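Local coordinates for multisubunit Na+/H+ antiporter, A subunit (Anoxybacillus flavithermus, PDB 6Z16), which probably takes part in sodium-proton exchange across the cell membrane as the A subunit of a multisubunit antiporter, at residues L342-L347 with N357-A362; H273-V278 with N372-K377; A459-F464 with I557-F562. All coordinates share one frame; numbering follows the deposited sequence.

Interaction 1. Residues L342-L347 with N357-A362; sequences LGIGGL and NVFMVA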
loop_
_atom_site.group_PDB
_atom_site.type_symbol
_atom_site.label_atom_id
_atom_site.label_comp_id
_atom_site.label_asym_id
_atom_site.label_seq_id
_atom_site.Cartn_x
_atom_site.Cartn_y
_atom_site.Cartn_z
ATOM N N LEU A 342 17.630 72.467 -87.763
ATOM C CA LEU A 342 16.509 72.294 -86.838
ATOM C C LEU A 342 16.532 73.319 -85.705
ATOM O O LEU A 342 15.471 73.756 -85.245
ATOM C CB LEU A 342 16.511 70.877 -86.267
ATOM C CG LEU A 342 16.094 69.737 -87.189
ATOM C CD1 LEU A 342 16.321 68.405 -86.511
ATOM C CD2 LEU A 342 14.634 69.905 -87.562
ATOM N N GLY A 343 17.723 73.723 -85.260
ATOM C CA GLY A 343 17.810 74.772 -84.252
ATOM C C GLY A 343 17.349 76.129 -84.760
ATOM O O GLY A 343 16.642 76.862 -84.056
ATOM N N ILE A 344 17.731 76.479 -85.992
ATOM C CA ILE A 344 17.248 77.736 -86.576
ATOM C C ILE A 344 15.734 77.676 -86.812
ATOM O O ILE A 344 14.997 78.658 -86.603
ATOM C CB ILE A 344 18.020 78.044 -87.868
ATOM C CG1 ILE A 344 19.524 77.992 -87.612
ATOM C CG2 ILE A 344 17.640 79.412 -88.407
ATOM C CD1 ILE A 344 20.016 78.975 -86.587
ATOM N N GLY A 345 15.233 76.505 -87.199
ATOM C CA GLY A 345 13.798 76.334 -87.271
ATOM C C GLY A 345 13.101 76.383 -85.930
ATOM O O GLY A 345 11.896 76.643 -85.876
ATOM N N GLY A 346 13.823 76.106 -84.848
ATOM C CA GLY A 346 13.283 76.389 -83.532
ATOM C C GLY A 346 13.230 77.877 -83.249
ATOM O O GLY A 346 12.308 78.357 -82.582
ATOM N N LEU A 347 14.225 78.628 -83.747
ATOM C CA LEU A 347 14.191 80.094 -83.646
ATOM C C LEU A 347 13.007 80.708 -84.376
ATOM O O LEU A 347 12.636 81.848 -84.078
ATOM C CB LEU A 347 15.464 80.740 -84.198
ATOM C CG LEU A 347 16.767 80.727 -83.418
ATOM C CD1 LEU A 347 17.872 81.234 -84.308
ATOM C CD2 LEU A 347 16.610 81.622 -82.215
ATOM N N ASN A 357 9.055 86.168 -91.995
ATOM C CA ASN A 357 8.838 84.741 -91.735
ATOM C C ASN A 357 9.898 83.879 -92.420
ATOM O O ASN A 357 9.596 82.901 -93.108
ATOM C CB ASN A 357 7.423 84.328 -92.140
ATOM C CG ASN A 357 6.951 83.096 -91.419
ATOM O OD1 ASN A 357 7.655 82.557 -90.565
ATOM N ND2 ASN A 357 5.754 82.637 -91.760
ATOM N N VAL A 358 11.158 84.253 -92.227
ATOM C CA VAL A 358 12.226 83.656 -93.014
ATOM C C VAL A 358 12.736 82.351 -92.402
ATOM O O VAL A 358 13.111 81.431 -93.142
ATOM C CB VAL A 358 13.351 84.695 -93.219
ATOM C CG1 VAL A 358 14.001 85.110 -91.900
ATOM C CG2 VAL A 358 14.388 84.211 -94.232
ATOM N N PHE A 359 12.674 82.211 -91.070
ATOM C CA PHE A 359 13.305 81.085 -90.390
ATOM C C PHE A 359 12.632 79.757 -90.705
ATOM O O PHE A 359 13.292 78.713 -90.611
ATOM C CB PHE A 359 13.296 81.298 -88.882
ATOM C CG PHE A 359 14.085 82.480 -88.417
ATOM C CD1 PHE A 359 15.467 82.431 -88.372
ATOM C CD2 PHE A 359 13.440 83.622 -87.977
ATOM C CE1 PHE A 359 16.192 83.514 -87.929
ATOM C CE2 PHE A 359 14.157 84.707 -87.529
ATOM C CZ PHE A 359 15.533 84.654 -87.507
ATOM N N MET A 360 11.354 79.792 -91.114
ATOM C CA MET A 360 10.635 78.602 -91.566
ATOM C C MET A 360 11.332 77.902 -92.718
ATOM O O MET A 360 11.256 76.668 -92.819
ATOM C CB MET A 360 9.214 78.962 -91.999
ATOM C CG MET A 360 8.278 79.299 -90.868
ATOM S SD MET A 360 6.589 79.540 -91.434
ATOM C CE MET A 360 5.750 79.838 -89.877
ATOM N N VAL A 361 12.030 78.670 -93.571
ATOM C CA VAL A 361 12.804 78.111 -94.680
ATOM C C VAL A 361 13.812 77.091 -94.173
ATOM O O VAL A 361 13.959 76.006 -94.760
ATOM C CB VAL A 361 13.487 79.247 -95.462
ATOM C CG1 VAL A 361 14.431 78.698 -96.514
ATOM C CG2 VAL A 361 12.442 80.138 -96.101
ATOM N N ALA A 362 14.428 77.385 -93.017
ATOM C CA ALA A 362 15.397 76.489 -92.391
ATOM C C ALA A 362 14.806 75.113 -92.126
ATOM O O ALA A 362 15.447 74.099 -92.441
ATOM C CB ALA A 362 15.902 77.103 -91.090
#

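Interaction 2. Residues H273-V278 with N372-K377; sequences HSATMV and NHATFK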
loop_
_atom_site.group_PDB
_atom_site.type_symbol
_atom_site.label_atom_id
_atom_site.label_comp_id
_atom_site.label_asym_id
_atom_site.label_seq_id
_atom_site.Cartn_x
_atom_site.Cartn_y
_atom_site.Cartn_z
ATOM N N HIS A 273 23.305 53.085 -90.308
ATOM C CA HIS A 273 24.081 54.296 -90.178
ATOM C C HIS A 273 23.959 55.178 -91.411
ATOM O O HIS A 273 24.843 55.997 -91.670
ATOM C CB HIS A 273 25.529 53.914 -89.891
ATOM C CG HIS A 273 25.639 52.786 -88.913
ATOM N ND1 HIS A 273 25.168 52.872 -87.621
ATOM C CD2 HIS A 273 26.159 51.544 -89.041
ATOM C CE1 HIS A 273 25.389 51.729 -86.997
ATOM N NE2 HIS A 273 25.996 50.907 -87.835
ATOM N N SER A 274 22.900 54.996 -92.194
ATOM C CA SER A 274 22.503 55.978 -93.182
ATOM C C SER A 274 21.095 56.494 -92.956
ATOM O O SER A 274 20.880 57.707 -93.010
ATOM C CB SER A 274 22.609 55.368 -94.579
ATOM O OG SER A 274 23.938 54.971 -94.828
ATOM N N ALA A 275 20.118 55.616 -92.713
ATOM C CA ALA A 275 18.740 56.049 -92.856
ATOM C C ALA A 275 17.872 55.920 -91.618
ATOM O O ALA A 275 16.866 56.629 -91.531
ATOM C CB ALA A 275 18.063 55.280 -93.995
ATOM N N THR A 276 18.201 55.048 -90.670
ATOM C CA THR A 276 17.242 54.718 -89.623
ATOM C C THR A 276 17.675 55.122 -88.221
ATOM O O THR A 276 16.972 55.907 -87.578
ATOM C CB THR A 276 16.953 53.221 -89.683
ATOM O OG1 THR A 276 18.196 52.515 -89.709
ATOM C CG2 THR A 276 16.150 52.894 -90.916
ATOM N N MET A 277 18.802 54.620 -87.716
ATOM C CA MET A 277 19.066 54.800 -86.293
ATOM C C MET A 277 19.677 56.157 -85.996
ATOM O O MET A 277 19.263 56.834 -85.049
ATOM C CB MET A 277 19.962 53.689 -85.763
ATOM C CG MET A 277 20.269 53.853 -84.292
ATOM S SD MET A 277 21.258 52.523 -83.646
ATOM C CE MET A 277 22.748 52.753 -84.598
ATOM N N VAL A 278 20.616 56.602 -86.833
ATOM C CA VAL A 278 21.266 57.887 -86.632
ATOM C C VAL A 278 20.358 59.079 -86.898
ATOM O O VAL A 278 20.797 60.215 -86.726
ATOM C CB VAL A 278 22.518 57.969 -87.521
ATOM C CG1 VAL A 278 23.486 56.858 -87.170
ATOM C CG2 VAL A 278 22.124 57.903 -88.975
ATOM N N ASN A 372 17.110 63.765 -98.354
ATOM C CA ASN A 372 18.156 63.718 -99.358
ATOM C C ASN A 372 19.299 62.854 -98.887
ATOM O O ASN A 372 19.687 61.917 -99.606
ATOM C CB ASN A 372 18.637 65.133 -99.649
ATOM C CG ASN A 372 19.571 65.211 -100.819
ATOM O OD1 ASN A 372 19.805 64.229 -101.526
ATOM N ND2 ASN A 372 20.155 66.386 -101.008
ATOM N N HIS A 373 19.709 63.046 -97.613
ATOM C CA HIS A 373 20.914 62.397 -97.108
ATOM C C HIS A 373 20.769 60.901 -97.181
ATOM O O HIS A 373 21.612 60.240 -97.821
ATOM C CB HIS A 373 21.239 62.826 -95.680
ATOM C CG HIS A 373 22.397 62.085 -95.089
ATOM N ND1 HIS A 373 22.238 60.947 -94.330
ATOM C CD2 HIS A 373 23.731 62.281 -95.195
ATOM C CE1 HIS A 373 23.422 60.492 -93.965
ATOM N NE2 HIS A 373 24.346 61.283 -94.478
ATOM N N ALA A 374 19.569 60.425 -96.779
ATOM C CA ALA A 374 19.296 58.999 -96.641
ATOM C C ALA A 374 19.584 58.296 -97.942
ATOM O O ALA A 374 20.499 57.456 -97.999
ATOM C CB ALA A 374 17.845 58.785 -96.217
ATOM N N THR A 375 19.051 58.880 -99.026
ATOM C CA THR A 375 19.084 58.251 -100.335
ATOM C C THR A 375 20.519 58.055 -100.788
ATOM O O THR A 375 20.991 56.908 -100.860
ATOM C CB THR A 375 18.291 59.085 -101.336
ATOM O OG1 THR A 375 16.988 59.344 -100.801
ATOM C CG2 THR A 375 18.116 58.310 -102.615
ATOM N N PHE A 376 21.293 59.153 -100.857
ATOM C CA PHE A 376 22.585 58.969 -101.508
ATOM C C PHE A 376 23.551 58.263 -100.586
ATOM O O PHE A 376 24.376 57.471 -101.069
ATOM C CB PHE A 376 23.182 60.279 -102.058
ATOM C CG PHE A 376 23.451 61.360 -101.040
ATOM C CD1 PHE A 376 22.538 62.381 -100.855
ATOM C CD2 PHE A 376 24.645 61.403 -100.330
ATOM C CE1 PHE A 376 22.783 63.401 -99.959
ATOM C CE2 PHE A 376 24.884 62.412 -99.417
ATOM C CZ PHE A 376 23.954 63.411 -99.234
ATOM N N LYS A 377 23.326 58.389 -99.267
ATOM C CA LYS A 377 24.276 57.792 -98.349
ATOM C C LYS A 377 24.144 56.289 -98.394
ATOM O O LYS A 377 25.168 55.585 -98.440
ATOM C CB LYS A 377 24.084 58.325 -96.933
ATOM C CG LYS A 377 25.139 57.843 -95.964
ATOM C CD LYS A 377 26.529 58.246 -96.423
ATOM C CE LYS A 377 26.743 59.736 -96.318
ATOM N NZ LYS A 377 28.111 60.082 -96.761
#

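Interaction 3. Residues A459-F464 with I557-F562; sequences ASIFTF and IGVLLF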
loop_
_atom_site.group_PDB
_atom_site.type_symbol
_atom_site.label_atom_id
_atom_site.label_comp_id
_atom_site.label_asym_id
_atom_site.label_seq_id
_atom_site.Cartn_x
_atom_site.Cartn_y
_atom_site.Cartn_z
ATOM N N ALA A 459 33.115 74.760 -93.422
ATOM C CA ALA A 459 32.695 73.368 -93.315
ATOM C C ALA A 459 32.421 72.788 -94.690
ATOM O O ALA A 459 32.910 71.696 -95.015
ATOM C CB ALA A 459 31.457 73.258 -92.429
ATOM N N SER A 460 31.748 73.571 -95.548
ATOM C CA SER A 460 31.458 73.106 -96.896
ATOM C C SER A 460 32.732 72.919 -97.698
ATOM O O SER A 460 32.826 71.943 -98.457
ATOM C CB SER A 460 30.519 74.072 -97.605
ATOM O OG SER A 460 30.230 73.604 -98.908
ATOM N N ILE A 461 33.733 73.785 -97.462
ATOM C CA ILE A 461 35.052 73.626 -98.074
ATOM C C ILE A 461 35.615 72.264 -97.731
ATOM O O ILE A 461 35.927 71.456 -98.623
ATOM C CB ILE A 461 36.007 74.736 -97.600
ATOM C CG1 ILE A 461 35.499 76.113 -98.008
ATOM C CG2 ILE A 461 37.410 74.484 -98.133
ATOM C CD1 ILE A 461 35.478 76.308 -99.473
ATOM N N PHE A 462 35.596 71.949 -96.428
ATOM C CA PHE A 462 36.122 70.694 -95.919
ATOM C C PHE A 462 35.355 69.531 -96.515
ATOM O O PHE A 462 35.965 68.542 -96.954
ATOM C CB PHE A 462 36.020 70.690 -94.396
ATOM C CG PHE A 462 36.841 71.760 -93.721
ATOM C CD1 PHE A 462 37.988 72.266 -94.311
ATOM C CD2 PHE A 462 36.424 72.301 -92.514
ATOM C CE1 PHE A 462 38.722 73.261 -93.693
ATOM C CE2 PHE A 462 37.153 73.297 -91.892
ATOM C CZ PHE A 462 38.301 73.778 -92.484
ATOM N N THR A 463 34.031 69.731 -96.679
ATOM C CA THR A 463 33.145 68.717 -97.235
ATOM C C THR A 463 33.621 68.292 -98.608
ATOM O O THR A 463 33.998 67.118 -98.800
ATOM C CB THR A 463 31.715 69.245 -97.301
ATOM O OG1 THR A 463 31.280 69.612 -95.988
ATOM C CG2 THR A 463 30.793 68.183 -97.838
ATOM N N PHE A 464 33.829 69.295 -99.484
ATOM C CA PHE A 464 34.176 69.050 -100.879
ATOM C C PHE A 464 35.458 68.257 -100.969
ATOM O O PHE A 464 35.511 67.262 -101.710
ATOM C CB PHE A 464 34.312 70.371 -101.633
ATOM C CG PHE A 464 34.603 70.205 -103.097
ATOM C CD1 PHE A 464 33.592 69.887 -103.986
ATOM C CD2 PHE A 464 35.893 70.356 -103.583
ATOM C CE1 PHE A 464 33.862 69.732 -105.334
ATOM C CE2 PHE A 464 36.168 70.197 -104.925
ATOM C CZ PHE A 464 35.152 69.886 -105.801
ATOM N N ILE A 557 29.929 78.964 -105.635
ATOM C CA ILE A 557 31.002 79.050 -106.626
ATOM C C ILE A 557 32.361 79.176 -105.939
ATOM O O ILE A 557 33.349 78.551 -106.352
ATOM C CB ILE A 557 30.728 80.223 -107.591
ATOM C CG1 ILE A 557 29.440 79.974 -108.378
ATOM C CG2 ILE A 557 31.879 80.427 -108.564
ATOM C CD1 ILE A 557 28.935 81.185 -109.125
ATOM N N GLY A 558 32.419 79.951 -104.855
ATOM C CA GLY A 558 33.643 80.056 -104.081
ATOM C C GLY A 558 33.990 78.785 -103.338
ATOM O O GLY A 558 35.174 78.460 -103.197
ATOM N N VAL A 559 32.971 78.059 -102.854
ATOM C CA VAL A 559 33.176 76.718 -102.292
ATOM C C VAL A 559 33.844 75.805 -103.313
ATOM O O VAL A 559 34.843 75.135 -103.016
ATOM C CB VAL A 559 31.838 76.130 -101.802
ATOM C CG1 VAL A 559 31.975 74.643 -101.532
ATOM C CG2 VAL A 559 31.387 76.821 -100.538
ATOM N N LEU A 560 33.328 75.822 -104.544
ATOM C CA LEU A 560 33.855 74.988 -105.623
ATOM C C LEU A 560 35.299 75.352 -105.960
ATOM O O LEU A 560 36.173 74.477 -106.011
ATOM C CB LEU A 560 32.952 75.131 -106.846
ATOM C CG LEU A 560 33.253 74.341 -108.115
ATOM C CD1 LEU A 560 33.191 72.855 -107.840
ATOM C CD2 LEU A 560 32.263 74.727 -109.204
ATOM N N LEU A 561 35.573 76.650 -106.148
ATOM C CA LEU A 561 36.916 77.090 -106.534
ATOM C C LEU A 561 37.936 76.852 -105.425
ATOM O O LEU A 561 39.063 76.416 -105.695
ATOM C CB LEU A 561 36.894 78.572 -106.926
ATOM C CG LEU A 561 38.239 79.158 -107.374
ATOM C CD1 LEU A 561 38.747 78.426 -108.604
ATOM C CD2 LEU A 561 38.132 80.650 -107.645
ATOM N N PHE A 562 37.551 77.090 -104.168
ATOM C CA PHE A 562 38.498 76.919 -103.077
ATOM C C PHE A 562 38.740 75.446 -102.773
ATOM O O PHE A 562 39.861 75.071 -102.418
ATOM C CB PHE A 562 38.018 77.674 -101.839
ATOM C CG PHE A 562 38.096 79.173 -101.970
ATOM C CD1 PHE A 562 38.889 79.771 -102.941
ATOM C CD2 PHE A 562 37.366 79.983 -101.130
ATOM C CE1 PHE A 562 38.946 81.148 -103.056
ATOM C CE2 PHE A 562 37.418 81.356 -101.237
ATOM C CZ PHE A 562 38.208 81.940 -102.202
#

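Interaction 1. Residues L342-L347 with N357-A362
Ile-344 makes the first touch, on the last turns of helix 323-347. Its CG2 stands anti to the backbone N, beside the carbonyl carbon, and comes in at the edge of the Phe-359 ring, near the ring plane, with CG2 to CD1 at 3.7 Å. The same methyl also lies 3.9 Å from Ala-362 CB, touching both the ring and the alanine. The backbone joins in as well: Ile-344 O is 3.9 Å from Phe-359 CB. The next residue, Gly-345, brings the two segments nearest each other, its CA being 5.4 Å from that of Ala-362. With no side chain of its own, it meets Ala-362 through its N, 4.0 Å from CB, and Phe-359 through its CA, 4.1 Å from the carbonyl O. Leu-347 follows after one more residue. Its carbonyl O is 4.4 Å from CD2 of the Phe-359 ring, an oblique approach, while its side chain rests on Val-299 and Trp-300 of helix 296-316, about 6 Å from a bound phosphatidylethanolamine.

The contact thus draws together two consecutive transmembrane helices where a short connection turns the chain back. Methyl groups, a ring edge and glycine backbone do the work, so the fit rests on shape and on burial of apolar surface, without a polar bond between the two segments.

Interaction 2. Residues H273-V278 with N372-K377
Ser-274 O and His-373 ND1 converge on one group, the NZ of Lys-279, and each is hydrogen-bonded to it. The two atoms lie 3.8 Å apart, Ser-274 O standing at the edge of the imidazole near its plane, so the lysine joins the segments through a third residue instead of a direct bond. In His-373, chi1 175° sets CG anti to the backbone N, and ND1 ends up by Ser-274 O. Lys-377 CB covers one face of the imidazole, 3.7 Å above its plane and offset toward the rim.

One step along each segment the contact turns apolar. Ala-275 CB meets Ala-374 CB at 4.2 Å, and these two residues also have the nearest CA atoms, 4.8 Å apart. Small side chains on both sides permit this close backbone approach. Ser-274 OG lies against the aliphatic part of Lys-377, 3.3 Å from CG, while the lysine chain bends at chi2 and chi3 and its amino end turns off from the serine.

Helix 266-276 has a wider pi-type turn here, just before the chain resumes as helix 280-292. Such a broken transmembrane helix is a feature of antiporter-like subunits, and Lys-279 and His-373 beside the break are consistent with a polar route inside the membrane. Helix 323-347 adds Gln-334 against His-373 and Ser-330 against Lys-377, and helix 407-421 reaches Lys-377 through Met-420.

Interaction 3. Residues A459-F464 with I557-F562
Ile-461 pushes its CD1 methyl into the opposing helix, where it touches Val-559 CA at 3.7 Å and lies equally close, 3.7 Å, to Phe-562 CB. The contact joins two predicted transmembrane helices, 451-472 and 552-567, of the antiporter-like helical bundle, packed as a crossed pair. Over these short segments the axes approach to 9.1 Å and cross at -47°.

The nearest CA atoms belong to Ile-461 and Val-559, and Val-559 is the residue most enclosed by the partner. Both of its methyls face the hydroxyl of Ser-460 from the same side, OG lying 3.3 Å from CG1 and 3.8 Å from CG2. OG is anti to its own backbone N (chi1 -179°), on a helix face that also touches Lys-432 and Phe-436 of helix 428-440. Further along, Phe-464 approaches the tip of Leu-560 obliquely, with CE1 and CZ both 4.1 Å from CD1. Leu-423 packs on this phenylalanine and leucine alike. CD1 of Ile-461 also sits near the plane of the Phe-562 ring, at its edge, while the ring extends to the surface of the chain.

Within helix 451-472, Ala-459 O accepts two bonds from one residue, from Thr-463 N and from Thr-463 OG1; the hydroxyl, 2.8 Å from that oxygen, stands above the carbonyl plane, 44° out of it.

Overall arrangement
Interactions 1 and 2 are both buried and use the same element, helix 360-391: the first meets its N-terminal part with helix 323-347, the second grips it farther along, beside the broken helix 266-276. Their centres are 22 Å apart and their atoms do not touch. Chemistry shifts with place. Interaction 2, closest to the centre of the chain, mixes serine, histidine and lysine with alanine, whereas interaction 1 is almost wholly apolar. Interaction 3 is only partly buried and farthest from the centre; it packs branched aliphatic and aromatic side chains between two other helices, with Phe-562 reaching the surface.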